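PDB 5LY8: tail component from Lactobacillus phage J-1, which probably helps the phage recognise its Lactobacillus casei host as an evolved distal tail protein bearing carbohydrate-binding modules, of which this chain is the second, CBM2. Local coordinates for residues Asn48-Phe54 against Thr210-Pro214. Numbering follows the deposited sequence.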
loop_
_atom_site.group_PDB
_atom_site.type_symbol
_atom_site.label_atom_id
_atom_site.label_comp_id
_atom_site.label_asym_id
_atom_site.label_seq_id
_atom_site.Cartn_x
_atom_site.Cartn_y
_atom_site.Cartn_z
ATOM N N ASN A 48 7.039 8.122 12.158
ATOM C CA ASN A 48 6.290 6.878 11.977
ATOM C C ASN A 48 7.052 5.701 12.588
ATOM O O ASN A 48 8.280 5.623 12.440
ATOM C CB ASN A 48 6.130 6.603 10.483
ATOM C CG ASN A 48 5.397 7.688 9.732
ATOM O OD1 ASN A 48 4.553 8.391 10.305
ATOM N ND2 ASN A 48 5.703 7.825 8.440
ATOM N N VAL A 49 6.335 4.758 13.188
ATOM C CA VAL A 49 6.950 3.560 13.765
ATOM C C VAL A 49 6.383 2.318 13.107
ATOM O O VAL A 49 5.170 2.210 12.880
ATOM C CB VAL A 49 6.808 3.533 15.306
ATOM C CG1 VAL A 49 7.370 2.223 15.886
ATOM C CG2 VAL A 49 7.550 4.721 15.927
ATOM N N GLN A 50 7.277 1.372 12.818
ATOM C CA GLN A 50 6.925 0.063 12.288
ATOM C C GLN A 50 7.252 -0.933 13.393
ATOM O O GLN A 50 8.424 -1.119 13.719
ATOM C CB GLN A 50 7.767 -0.260 11.042
ATOM C CG GLN A 50 7.615 0.767 9.925
ATOM C CD GLN A 50 8.618 0.578 8.823
ATOM O OE1 GLN A 50 8.649 -0.450 8.148
ATOM N NE2 GLN A 50 9.464 1.581 8.615
ATOM N N SER A 51 6.219 -1.474 14.047
ATOM C CA SER A 51 6.430 -2.423 15.144
ATOM C C SER A 51 5.240 -3.323 15.286
ATOM O O SER A 51 4.138 -2.990 14.866
ATOM C CB SER A 51 6.688 -1.677 16.446
ATOM O OG SER A 51 5.483 -1.186 16.999
ATOM N N GLY A 52 5.461 -4.427 15.964
ATOM C CA GLY A 52 4.407 -5.374 16.258
ATOM C C GLY A 52 4.259 -6.471 15.227
ATOM O O GLY A 52 4.863 -6.443 14.160
ATOM N N PRO A 53 3.429 -7.468 15.551
ATOM C CA PRO A 53 3.294 -8.641 14.687
ATOM C C PRO A 53 2.075 -8.609 13.770
ATOM O O PRO A 53 1.160 -7.801 13.924
ATOM C CB PRO A 53 3.112 -9.766 15.720
ATOM C CG PRO A 53 2.303 -9.129 16.771
ATOM C CD PRO A 53 2.737 -7.668 16.842
ATOM N N PHE A 54 2.041 -9.579 12.865
ATOM C CA PHE A 54 0.857 -9.971 12.124
ATOM C C PHE A 54 0.468 -11.332 12.658
ATOM O O PHE A 54 1.347 -12.188 12.815
ATOM C CB PHE A 54 1.149 -10.167 10.637
ATOM C CG PHE A 54 1.486 -8.908 9.887
ATOM C CD1 PHE A 54 0.487 -8.165 9.265
ATOM C CD2 PHE A 54 2.805 -8.484 9.767
ATOM C CE1 PHE A 54 0.804 -6.989 8.576
ATOM C CE2 PHE A 54 3.124 -7.322 9.076
ATOM C CZ PHE A 54 2.125 -6.587 8.472
ATOM N N THR A 210 6.903 -2.217 0.537
ATOM C CA THR A 210 6.556 -2.243 1.952
ATOM C C THR A 210 5.051 -2.114 2.089
ATOM O O THR A 210 4.445 -1.270 1.425
ATOM C CB THR A 210 7.198 -1.069 2.728
ATOM O OG1 THR A 210 8.624 -1.182 2.692
ATOM C CG2 THR A 210 6.749 -1.017 4.211
ATOM N N ALA A 211 4.453 -2.906 2.990
ATOM C CA ALA A 211 3.053 -2.774 3.399
ATOM C C ALA A 211 3.063 -2.405 4.900
ATOM O O ALA A 211 3.759 -3.090 5.674
ATOM C CB ALA A 211 2.307 -4.070 3.165
ATOM N N TRP A 212 2.342 -1.344 5.303
ATOM C CA TRP A 212 2.385 -0.859 6.680
ATOM C C TRP A 212 0.961 -0.622 7.141
ATOM O O TRP A 212 0.159 -0.033 6.418
ATOM C CB TRP A 212 3.240 0.422 6.730
ATOM C CG TRP A 212 3.371 1.104 8.057
ATOM C CD1 TRP A 212 3.668 0.526 9.269
ATOM C CD2 TRP A 212 3.239 2.506 8.300
ATOM N NE1 TRP A 212 3.753 1.494 10.249
ATOM C CE2 TRP A 212 3.487 2.723 9.676
ATOM C CE3 TRP A 212 2.910 3.604 7.485
ATOM C CZ2 TRP A 212 3.472 3.999 10.245
ATOM C CZ3 TRP A 212 2.878 4.867 8.060
ATOM C CH2 TRP A 212 3.131 5.058 9.424
ATOM N N PHE A 213 0.653 -1.048 8.387
ATOM C CA PHE A 213 -0.706 -1.017 8.910
ATOM C C PHE A 213 -0.785 -0.353 10.291
ATOM O O PHE A 213 -1.047 -1.011 11.300
ATOM C CB PHE A 213 -1.253 -2.439 8.992
ATOM C CG PHE A 213 -1.319 -3.157 7.680
ATOM C CD1 PHE A 213 -0.215 -3.861 7.190
ATOM C CD2 PHE A 213 -2.457 -3.092 6.903
ATOM C CE1 PHE A 213 -0.282 -4.533 5.973
ATOM C CE2 PHE A 213 -2.511 -3.745 5.669
ATOM C CZ PHE A 213 -1.418 -4.449 5.212
ATOM N N PRO A 214 -0.600 0.962 10.360
ATOM C CA PRO A 214 -0.601 1.635 11.667
ATOM C C PRO A 214 -1.951 2.103 12.196
ATOM O O PRO A 214 -2.886 2.395 11.447
ATOM C CB PRO A 214 0.288 2.867 11.416
ATOM C CG PRO A 214 -0.025 3.210 9.949
ATOM C CD PRO A 214 -0.149 1.873 9.276
#
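Of the 289 Å² buried between Asn-48–Phe-54 and Thr-210–Pro-214, Trp-212 accounts for 95 Å², and its indole carries the one hydrogen bond joining them: Trp-212 NE1 donates to Val-49 O at 3.1 Å, with an N-H...O angle of 140°. The acceptor lies near the ring plane, at the indole edge. Gln-50 CG sits 4.3 Å from the five-membered-ring centroid, 29° off the normal, an off-centre CH-pi contact, while Gln-50 OE1 is hydrogen-bonded to Ser-77 OG and Gly-34 N. Asn-48 CG makes van der Waals contact with Trp-212 CH2 at 3.5 Å; Asn-48 ND2 hydrogen-bonds Thr-36 OG1 and Phe-38 O. Within this concanavalin-clan, lectin-like beta fold, strands 49-50 and 208-216 both pair with 73-81, parallel and antiparallel respectively; the segments run 84° apart end to end, their nearest CA atoms, of Gln-50 and Trp-212, 7.3 Å apart. Further along, Phe-54 CE1 reaches Phe-213 CD1 at 3.6 Å, the rings nearly perpendicular (89°, centroids 5.8 Å apart), and Pro-63 touches both phenyl side chains.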